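Local coordinates for protein hydrogenase maturation protease HycI (Thermococcus kodakarensis KOD1, PDB 5ZBY) that probably acts as an endopeptidase that matures [NiFe] hydrogenase by cleaving the C-terminal end of its large-subunit precursor, at residues I19-R24 against C51-E56; P67-F72 against D119-G124; V73-F78 against C125-T130; L91-E96 against P104-A109. One frame throughout, in Å; residues are numbered along the deposited sequence.

Interaction 1: I19-R24 against C51-E56; sequences IGNDVR and CGEMPE
R24 and E53 carry the salt bridge between the two loops, with NH1 of R24 2.8 Å from OE1 of E53 and a fairly straight N-H...O angle of 162°. OE1 lies at the edge of the guanidinium, near its plane, yet is itself met from above the carboxylate; the two planes stand 82° apart. NH2 of R24 adds a weak bond to the same oxygen, and a water donates to OE1 at 2.8 Å while accepting weakly from NH2. The other oxygen, OE2 of E53, takes a weak bond from N21 ND2 at 3.0 Å. N21 also places its CB over the centre of one guanidinium face, and its OD1 accepts from V23 N, an Asx turn that holds the amide in its rotation. Since NE of R24 is paired with D27, an alanine here would probably leave two carboxylates, those of E53 and D27, without their cationic mate. Deeper in, G20 N donates to G52 O at 2.9 Å from above the carbonyl plane, and I19 CA brings its hydrogen to the same oxygen. At the backbone angles of G20 a CB would jam against the preceding carbonyl, and G52 has a positive phi. Apolar packing closes the inner end: I19 CD1 meets P55 CG at 4.1 Å, the two side chains crossing at about a right angle. A type I turn (N21 to R24) and a type II' turn (C51 to M54) thus meet beyond the C-terminal ends of neighbouring parallel strands 14-18 and 46-50, the edge where alpha/beta folds commonly place their functional loops.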
# COMPACT_ATOMS: atom_id res chain seq x y z
N ILE A 19 3.63 -2.29 -2.44
CA ILE A 19 5.00 -1.88 -2.61
C ILE A 19 5.84 -2.80 -1.77
O ILE A 19 5.51 -3.07 -0.62
CB ILE A 19 5.23 -0.39 -2.14
CG1 ILE A 19 4.34 0.54 -2.99
CG2 ILE A 19 6.69 0.04 -2.33
CD1 ILE A 19 4.36 1.95 -2.41
N GLY A 20 6.96 -3.29 -2.31
CA GLY A 20 7.86 -4.04 -1.45
C GLY A 20 8.77 -4.94 -2.26
O GLY A 20 8.86 -4.78 -3.47
N ASN A 21 9.47 -5.85 -1.57
CA ASN A 21 10.46 -6.72 -2.19
C ASN A 21 10.32 -8.10 -1.54
O ASN A 21 10.52 -8.22 -0.34
CB ASN A 21 11.84 -6.13 -1.99
CG ASN A 21 12.94 -7.00 -2.58
OD1 ASN A 21 12.79 -8.23 -2.70
ND2 ASN A 21 14.02 -6.37 -2.96
N ASP A 22 9.93 -9.11 -2.31
CA ASP A 22 9.54 -10.40 -1.71
C ASP A 22 10.73 -11.26 -1.23
O ASP A 22 10.52 -12.30 -0.59
CB ASP A 22 8.68 -11.21 -2.69
CG ASP A 22 9.34 -11.41 -4.06
OD1 ASP A 22 10.40 -10.80 -4.33
OD2 ASP A 22 8.76 -12.15 -4.89
N VAL A 23 11.95 -10.82 -1.51
CA VAL A 23 13.15 -11.47 -0.96
C VAL A 23 13.91 -10.62 0.06
O VAL A 23 15.06 -10.89 0.35
CB VAL A 23 14.11 -11.95 -2.06
CG1 VAL A 23 13.35 -12.71 -3.12
CG2 VAL A 23 14.87 -10.78 -2.67
N ARG A 24 13.28 -9.58 0.58
CA ARG A 24 13.91 -8.70 1.54
C ARG A 24 13.26 -8.74 2.92
O ARG A 24 12.97 -7.72 3.50
CB ARG A 24 14.02 -7.27 1.03
CG ARG A 24 15.27 -6.56 1.53
CD ARG A 24 15.60 -5.33 0.72
NE ARG A 24 14.56 -4.32 0.83
CZ ARG A 24 14.24 -3.48 -0.14
NH1 ARG A 24 14.88 -3.53 -1.30
NH2 ARG A 24 13.28 -2.59 0.04
N CYS A 51 3.51 -3.36 -7.37
CA CYS A 51 4.38 -2.33 -7.91
C CYS A 51 5.87 -2.60 -7.63
O CYS A 51 6.73 -1.82 -8.06
CB CYS A 51 4.05 -0.97 -7.31
SG CYS A 51 2.41 -0.42 -7.81
N GLY A 52 6.14 -3.66 -6.89
CA GLY A 52 7.50 -3.91 -6.42
C GLY A 52 8.02 -2.68 -5.72
O GLY A 52 7.32 -2.07 -4.93
N GLU A 53 9.26 -2.30 -6.01
CA GLU A 53 9.80 -1.09 -5.47
C GLU A 53 9.67 0.11 -6.36
O GLU A 53 10.27 1.15 -6.11
CB GLU A 53 11.28 -1.33 -5.11
CG GLU A 53 11.46 -2.36 -3.99
CD GLU A 53 12.93 -2.68 -3.82
OE1 GLU A 53 13.65 -1.86 -3.23
OE2 GLU A 53 13.36 -3.74 -4.31
N MET A 54 8.82 0.03 -7.40
CA MET A 54 8.76 1.10 -8.39
C MET A 54 7.34 1.57 -8.66
O MET A 54 6.84 1.48 -9.80
CB MET A 54 9.46 0.64 -9.69
CG MET A 54 10.97 0.41 -9.42
SD MET A 54 12.04 0.99 -10.72
CE MET A 54 11.57 2.72 -10.75
N PRO A 55 6.66 2.11 -7.64
CA PRO A 55 5.29 2.60 -7.93
C PRO A 55 5.24 3.68 -8.99
O PRO A 55 4.24 3.77 -9.72
CB PRO A 55 4.81 3.15 -6.58
CG PRO A 55 6.09 3.38 -5.79
CD PRO A 55 7.03 2.28 -6.21
N GLU A 56 6.33 4.44 -9.14
CA GLU A 56 6.39 5.50 -10.14
C GLU A 56 6.19 4.95 -11.53
O GLU A 56 5.66 5.65 -12.40
CB GLU A 56 7.74 6.23 -10.06
CG GLU A 56 8.94 5.33 -10.26
CD GLU A 56 9.59 4.92 -8.93
OE1 GLU A 56 8.88 4.52 -7.98
OE2 GLU A 56 10.84 5.03 -8.82
O HOH W 1 12.79 0.23 -1.66

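Interaction 2: P67-F72 against D119-G124; sequences PDLVVF and DIVLIG
V70 and I120 lie side by side and point the same way, paired on neighbouring parallel strands, 69-75 and 119-125, inside the mixed sheet of this alpha/beta fold. CD1 of I120 reaches CB of V70 at 3.9 Å, while its other branch, CG2, anti to the backbone N, meets the edge of the F72 ring, near the ring plane and 3.7 Å from CE1. CB of F72 rests against CD1 of L122. V70, F72, I120 and L122 share one face of the sheet, where helix 105-116 brings A109 and I112 onto I120. An alanine in place of I120 would probably open a gap between V70, the F72 edge and that helix, leaving the ring less firmly held. On the opposite face V71 and V121 also run side by side, CG2 of V71 being 3.6 Å from CG1 of V121. L69 crosses D119 at an angle, its CD1 3.9 Å from the aspartate CB, and helix 3-8 packs over this side through V7, touching both L69 and V121. At the polar start of the pair, D68 turns its carboxylate back to the backbone N of R13. The strands are joined by a regular run of backbone hydrogen bonds, V70 N to D119 O, V121 N to V70 O and F72 N to V121 O. Past V121, CD1 of I123 touches CG1 of V71 at 3.6 Å, and I123 N donates to F72 O at 2.8 Å with an N-H...O angle of 168°.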
# COMPACT_ATOMS: atom_id res chain seq x y z
N PRO A 67 -9.28 6.44 -10.76
CA PRO A 67 -9.63 6.08 -9.40
C PRO A 67 -10.31 7.23 -8.64
O PRO A 67 -10.05 8.40 -8.91
CB PRO A 67 -8.24 5.77 -8.75
CG PRO A 67 -7.32 6.68 -9.53
CD PRO A 67 -7.84 6.65 -10.96
N ASP A 68 -11.09 6.81 -7.64
CA ASP A 68 -11.64 7.67 -6.61
C ASP A 68 -10.69 7.63 -5.42
O ASP A 68 -10.57 8.62 -4.69
CB ASP A 68 -13.02 7.20 -6.19
CG ASP A 68 -14.04 7.30 -7.34
OD1 ASP A 68 -14.04 8.36 -7.99
OD2 ASP A 68 -14.72 6.30 -7.59
N LEU A 69 -10.03 6.47 -5.23
CA LEU A 69 -9.10 6.24 -4.10
C LEU A 69 -7.94 5.40 -4.60
O LEU A 69 -8.17 4.39 -5.28
CB LEU A 69 -9.78 5.51 -2.96
CG LEU A 69 -8.89 5.12 -1.75
CD1 LEU A 69 -8.38 6.37 -1.05
CD2 LEU A 69 -9.63 4.22 -0.79
N VAL A 70 -6.72 5.78 -4.22
CA VAL A 70 -5.54 4.96 -4.45
C VAL A 70 -4.96 4.64 -3.09
O VAL A 70 -4.78 5.55 -2.27
CB VAL A 70 -4.50 5.69 -5.33
CG1 VAL A 70 -3.26 4.77 -5.51
CG2 VAL A 70 -5.15 6.04 -6.72
N VAL A 71 -4.74 3.36 -2.82
CA VAL A 71 -4.19 2.88 -1.52
C VAL A 71 -2.85 2.24 -1.76
O VAL A 71 -2.80 1.21 -2.43
CB VAL A 71 -5.12 1.85 -0.91
CG1 VAL A 71 -4.62 1.36 0.43
CG2 VAL A 71 -6.55 2.44 -0.76
N PHE A 72 -1.78 2.84 -1.24
CA PHE A 72 -0.45 2.24 -1.27
C PHE A 72 -0.29 1.41 -0.03
O PHE A 72 -0.76 1.81 1.03
CB PHE A 72 0.63 3.32 -1.34
CG PHE A 72 0.66 4.01 -2.67
CD1 PHE A 72 0.13 5.28 -2.83
CD2 PHE A 72 1.18 3.36 -3.78
CE1 PHE A 72 0.13 5.90 -4.11
CE2 PHE A 72 1.16 3.98 -5.05
CZ PHE A 72 0.67 5.24 -5.20
N ASP A 119 -8.45 10.62 -3.96
CA ASP A 119 -7.80 10.56 -2.63
C ASP A 119 -6.67 9.57 -2.66
O ASP A 119 -6.75 8.56 -3.37
CB ASP A 119 -8.82 10.16 -1.58
CG ASP A 119 -9.75 11.29 -1.21
OD1 ASP A 119 -9.40 12.46 -1.48
OD2 ASP A 119 -10.83 11.02 -0.65
N ILE A 120 -5.62 9.81 -1.86
CA ILE A 120 -4.53 8.86 -1.79
C ILE A 120 -4.30 8.52 -0.34
O ILE A 120 -4.21 9.43 0.48
CB ILE A 120 -3.22 9.44 -2.34
CG1 ILE A 120 -3.47 10.29 -3.61
CG2 ILE A 120 -2.17 8.32 -2.52
CD1 ILE A 120 -3.80 9.48 -4.86
N VAL A 121 -4.13 7.24 -0.02
CA VAL A 121 -3.78 6.88 1.37
C VAL A 121 -2.61 5.89 1.37
O VAL A 121 -2.39 5.18 0.36
CB VAL A 121 -5.00 6.32 2.09
CG1 VAL A 121 -5.42 5.02 1.49
CG2 VAL A 121 -4.74 6.14 3.53
N LEU A 122 -1.80 5.87 2.45
CA LEU A 122 -0.77 4.85 2.64
C LEU A 122 -1.13 4.01 3.84
O LEU A 122 -1.43 4.56 4.91
CB LEU A 122 0.60 5.52 2.84
CG LEU A 122 1.76 4.66 3.36
CD1 LEU A 122 2.11 3.55 2.39
CD2 LEU A 122 2.97 5.58 3.63
N ILE A 123 -1.18 2.69 3.68
CA ILE A 123 -1.29 1.80 4.83
C ILE A 123 0.08 1.14 5.05
O ILE A 123 0.55 0.41 4.17
CB ILE A 123 -2.38 0.71 4.66
CG1 ILE A 123 -3.73 1.35 4.37
CG2 ILE A 123 -2.43 -0.19 5.95
CD1 ILE A 123 -4.77 0.32 3.88
N GLY A 124 0.70 1.38 6.20
CA GLY A 124 2.01 0.80 6.48
C GLY A 124 1.94 -0.26 7.56
O GLY A 124 1.03 -0.27 8.38

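Interaction 3: V73-F78 against C125-T130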
# COMPACT_ATOMS: atom_id res chain seq x y z
N VAL A 73 0.30 0.23 -0.15
CA VAL A 73 0.47 -0.64 1.02
C VAL A 73 1.96 -0.99 1.08
O VAL A 73 2.53 -1.45 0.09
CB VAL A 73 -0.36 -1.92 0.92
CG1 VAL A 73 -0.16 -2.82 2.14
CG2 VAL A 73 -1.88 -1.62 0.69
N ASP A 74 2.63 -0.72 2.20
CA ASP A 74 4.10 -0.89 2.26
C ASP A 74 4.51 -1.24 3.72
O ASP A 74 3.82 -0.92 4.67
CB ASP A 74 4.81 0.40 1.80
CG ASP A 74 6.29 0.21 1.46
OD1 ASP A 74 6.74 -0.95 1.35
OD2 ASP A 74 6.97 1.22 1.25
N ALA A 75 5.63 -1.94 3.87
CA ALA A 75 6.30 -1.97 5.15
C ALA A 75 6.93 -0.62 5.46
O ALA A 75 7.79 -0.16 4.73
CB ALA A 75 7.39 -3.07 5.13
N ILE A 76 6.58 -0.01 6.59
CA ILE A 76 7.01 1.33 6.91
C ILE A 76 7.61 1.32 8.30
O ILE A 76 6.95 0.83 9.22
CB ILE A 76 5.80 2.33 6.89
CG1 ILE A 76 5.17 2.42 5.50
CG2 ILE A 76 6.23 3.68 7.41
CD1 ILE A 76 6.10 2.95 4.45
N HIS A 77 8.84 1.81 8.41
CA HIS A 77 9.47 2.00 9.73
C HIS A 77 8.94 3.30 10.32
O HIS A 77 9.28 4.37 9.87
CB HIS A 77 10.99 2.03 9.60
CG HIS A 77 11.68 2.13 10.93
ND1 HIS A 77 11.20 1.48 12.04
CD2 HIS A 77 12.75 2.85 11.35
CE1 HIS A 77 11.96 1.76 13.09
NE2 HIS A 77 12.92 2.59 12.69
N PHE A 78 8.08 3.21 11.34
CA PHE A 78 7.57 4.43 11.97
C PHE A 78 7.75 4.38 13.48
O PHE A 78 7.15 5.19 14.21
CB PHE A 78 6.10 4.64 11.61
CG PHE A 78 5.18 3.54 12.06
CD1 PHE A 78 4.60 3.57 13.32
CD2 PHE A 78 4.86 2.48 11.21
CE1 PHE A 78 3.72 2.57 13.72
CE2 PHE A 78 4.02 1.48 11.63
CZ PHE A 78 3.44 1.53 12.89
N CYS A 125 2.92 -1.16 7.56
CA CYS A 125 3.04 -2.13 8.64
C CYS A 125 4.49 -2.09 9.11
O CYS A 125 5.37 -2.07 8.28
CB CYS A 125 2.67 -3.53 8.14
SG CYS A 125 2.68 -4.77 9.43
N GLN A 126 4.73 -2.01 10.41
CA GLN A 126 6.11 -1.90 10.94
C GLN A 126 6.90 -3.21 10.76
O GLN A 126 6.49 -4.24 11.26
CB GLN A 126 6.05 -1.52 12.43
CG GLN A 126 7.39 -1.60 13.14
CD GLN A 126 8.25 -0.44 12.76
OE1 GLN A 126 7.82 0.73 12.87
NE2 GLN A 126 9.46 -0.73 12.30
N PRO A 127 8.02 -3.17 10.02
CA PRO A 127 8.82 -4.39 9.86
C PRO A 127 9.80 -4.59 11.00
O PRO A 127 10.17 -3.64 11.66
CB PRO A 127 9.60 -4.14 8.57
CG PRO A 127 9.83 -2.65 8.58
CD PRO A 127 8.54 -2.06 9.20
N GLY A 128 10.25 -5.82 11.13
CA GLY A 128 11.20 -6.17 12.19
C GLY A 128 12.54 -6.62 11.67
O GLY A 128 13.53 -6.55 12.38
N SER A 129 12.58 -7.09 10.43
CA SER A 129 13.85 -7.53 9.85
C SER A 129 13.78 -7.35 8.33
O SER A 129 12.85 -7.84 7.73
CB SER A 129 14.10 -8.99 10.17
OG SER A 129 15.41 -9.35 9.73
N THR A 130 14.71 -6.63 7.73
CA THR A 130 14.68 -6.41 6.28
C THR A 130 15.96 -6.84 5.56
O THR A 130 16.41 -6.17 4.65
CB THR A 130 14.32 -4.97 5.90
OG1 THR A 130 15.28 -4.07 6.44
CG2 THR A 130 12.95 -4.62 6.42
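OE1 of Q126 accepts the backbone N-H of F78 at 2.9 Å, and beyond the two segments it takes a further bond from G80 N and a weak one from G79 N, so one amide oxygen gathers three backbone N-H groups. The other end of the same amide is held as well. Its NE2 donates to ND1 of H77 at 2.8 Å, nearly straight (163°) and close to the ring plane, although ring and amide planes stand 89° apart; a second N-H goes to P127 O at 3.1 Å, in the carbonyl plane and on a lone pair. With both ends bonded the amide has little freedom to flip or turn. The chain of Q126 leaves with CG anti to the backbone N and then bends at chi2 (76°), which turns CD back toward H77 and F78. F78 crosses it obliquely: OE1 lies 3.8 Å above one ring face, offset toward the rim, while CE2 of the ring touches Q126 CB at 3.7 Å. All this lies where the parallel strands 69-75 and 119-125 of the alpha/beta sheet run out at their C-terminal ends. The last bonds of that pairing are C125 N to D74 O, 3.0 Å, and I76 N to C125 O, 2.9 Å. D74 also binds, through OD1, a buffer molecule probably carried over from the crystallisation liquor. Past the last bridge, I76 O receives the CA hydrogen of Q126 and touches CD of P127, while CB of A75 faces CB of P127 at 4.2 Å.

Interaction 4: L91-E96 against P104-A109; sequences LKTLGE and PLRIVA
R106 is the main contributor from the helix, in whose first turn it sits, bringing its aliphatic carbons against the carbonyl oxygens of L91 and K92. Its CG and CD both touch L91 O, the CD at 3.4 Å, and the CD also reaches K92 O at 3.7 Å. The chain then bends at chi3 (69°), which turns NE out of the line of the aliphatic part. T93 sets its CG2 over the centre of one guanidinium face, 3.9 Å above the plane. The OG1 of T93 comes within 3.4 Å of NH1 of R106, but the angle is too poor for a hydrogen bond. Next in sequence, I107 lays CD1 over the opposite guanidinium face, toward the rim, leaving the flat group between two methyls. One turn on from R106, A109 presents CB to L91 CD2 at 4.0 Å, and the same leucine methyl, CD2, lies 3.7 Å from A109 C. L91, in the loop after strand 85-88, also touches S110 and K113 of helix 105-116, and the helix in turn packs on strand 119-125 through L105 on L122.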
# COMPACT_ATOMS: atom_id res chain seq x y z
N LEU A 91 0.74 12.43 0.86
CA LEU A 91 0.94 13.74 0.26
C LEU A 91 1.66 14.69 1.22
O LEU A 91 2.28 15.64 0.77
CB LEU A 91 -0.38 14.37 -0.12
CG LEU A 91 -1.21 13.62 -1.17
CD1 LEU A 91 -2.62 14.17 -1.23
CD2 LEU A 91 -0.52 13.84 -2.47
N LYS A 92 1.58 14.40 2.52
CA LYS A 92 2.06 15.37 3.52
C LYS A 92 3.59 15.45 3.54
O LYS A 92 4.28 14.42 3.58
CB LYS A 92 1.53 15.00 4.90
CG LYS A 92 0.84 16.15 5.61
CD LYS A 92 0.74 15.89 7.11
CE LYS A 92 -0.18 16.90 7.77
NZ LYS A 92 -0.53 16.49 9.16
N THR A 93 4.12 16.68 3.49
CA THR A 93 5.55 16.94 3.58
C THR A 93 6.02 16.79 5.03
O THR A 93 5.42 17.35 5.94
CB THR A 93 5.85 18.37 3.07
OG1 THR A 93 5.07 18.58 1.87
CG2 THR A 93 7.25 18.47 2.71
N LEU A 94 7.03 15.94 5.26
CA LEU A 94 7.42 15.60 6.63
C LEU A 94 8.58 16.43 7.14
O LEU A 94 8.80 16.51 8.36
CB LEU A 94 7.77 14.10 6.74
CG LEU A 94 6.57 13.27 6.23
CD1 LEU A 94 6.90 11.79 6.25
CD2 LEU A 94 5.31 13.57 7.04
N GLY A 95 9.33 17.03 6.22
CA GLY A 95 10.45 17.88 6.61
C GLY A 95 11.75 17.09 6.70
O GLY A 95 11.83 15.95 6.29
N GLU A 96 12.77 17.70 7.27
CA GLU A 96 14.10 17.10 7.16
C GLU A 96 14.28 15.89 8.06
O GLU A 96 15.26 15.17 7.92
CB GLU A 96 15.14 18.15 7.48
CG GLU A 96 15.07 18.61 8.90
CD GLU A 96 16.06 19.72 9.16
OE1 GLU A 96 15.88 20.81 8.57
OE2 GLU A 96 17.05 19.47 9.88
N PRO A 104 10.61 9.76 -3.56
CA PRO A 104 9.64 9.54 -2.50
C PRO A 104 8.22 9.33 -2.98
O PRO A 104 7.82 9.79 -4.01
CB PRO A 104 9.75 10.75 -1.61
CG PRO A 104 10.25 11.81 -2.44
CD PRO A 104 11.23 11.16 -3.32
N LEU A 105 7.49 8.58 -2.19
CA LEU A 105 6.12 8.27 -2.47
C LEU A 105 5.30 9.54 -2.51
O LEU A 105 4.34 9.63 -3.21
CB LEU A 105 5.61 7.27 -1.45
CG LEU A 105 4.20 6.76 -1.69
CD1 LEU A 105 4.09 6.01 -2.99
CD2 LEU A 105 3.67 5.91 -0.56
N ARG A 106 5.68 10.53 -1.72
CA ARG A 106 4.97 11.82 -1.79
C ARG A 106 4.89 12.40 -3.20
O ARG A 106 3.86 12.97 -3.60
CB ARG A 106 5.66 12.85 -0.87
CG ARG A 106 4.97 14.22 -0.86
CD ARG A 106 5.59 15.16 0.23
NE ARG A 106 6.94 15.54 -0.14
CZ ARG A 106 7.29 16.67 -0.76
NH1 ARG A 106 6.38 17.59 -1.09
NH2 ARG A 106 8.56 16.87 -1.05
N ILE A 107 5.97 12.30 -3.94
CA ILE A 107 6.00 12.79 -5.31
C ILE A 107 5.08 11.99 -6.22
O ILE A 107 4.31 12.54 -6.94
CB ILE A 107 7.40 12.70 -5.89
CG1 ILE A 107 8.42 13.43 -5.02
CG2 ILE A 107 7.42 13.23 -7.30
CD1 ILE A 107 8.06 14.83 -4.67
N VAL A 108 5.17 10.68 -6.11
CA VAL A 108 4.27 9.79 -6.86
C VAL A 108 2.81 10.10 -6.58
O VAL A 108 2.02 10.28 -7.50
CB VAL A 108 4.59 8.31 -6.56
CG1 VAL A 108 3.58 7.39 -7.28
CG2 VAL A 108 6.01 7.98 -6.99
N ALA A 109 2.44 10.13 -5.30
CA ALA A 109 1.08 10.39 -4.86
C ALA A 109 0.56 11.76 -5.29
O ALA A 109 -0.59 11.89 -5.67
CB ALA A 109 1.01 10.23 -3.29

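Overall arrangement
Interactions 2 and 3 hold the same two strands, 69-75 and 119-125: interaction 2 is the buried stretch, regular backbone bonds with aliphatic and aromatic packing, whereas in interaction 3, partly buried, hydrogen bonds of a glutamine side chain take over as the strands end. Interaction 1, also partly buried, joins two loops through a salt bridge and a backbone hydrogen bond, yet its apolar end meets interaction 2 where I19 CD1 and P55 CB pack on F72, and I19 N probably bonds V73 O of interaction 3. Interaction 4 is a surface contact of methyls and an aliphatic arginine stem; its helix backs interaction 2, with L105 on F72, but touches nothing of interaction 3.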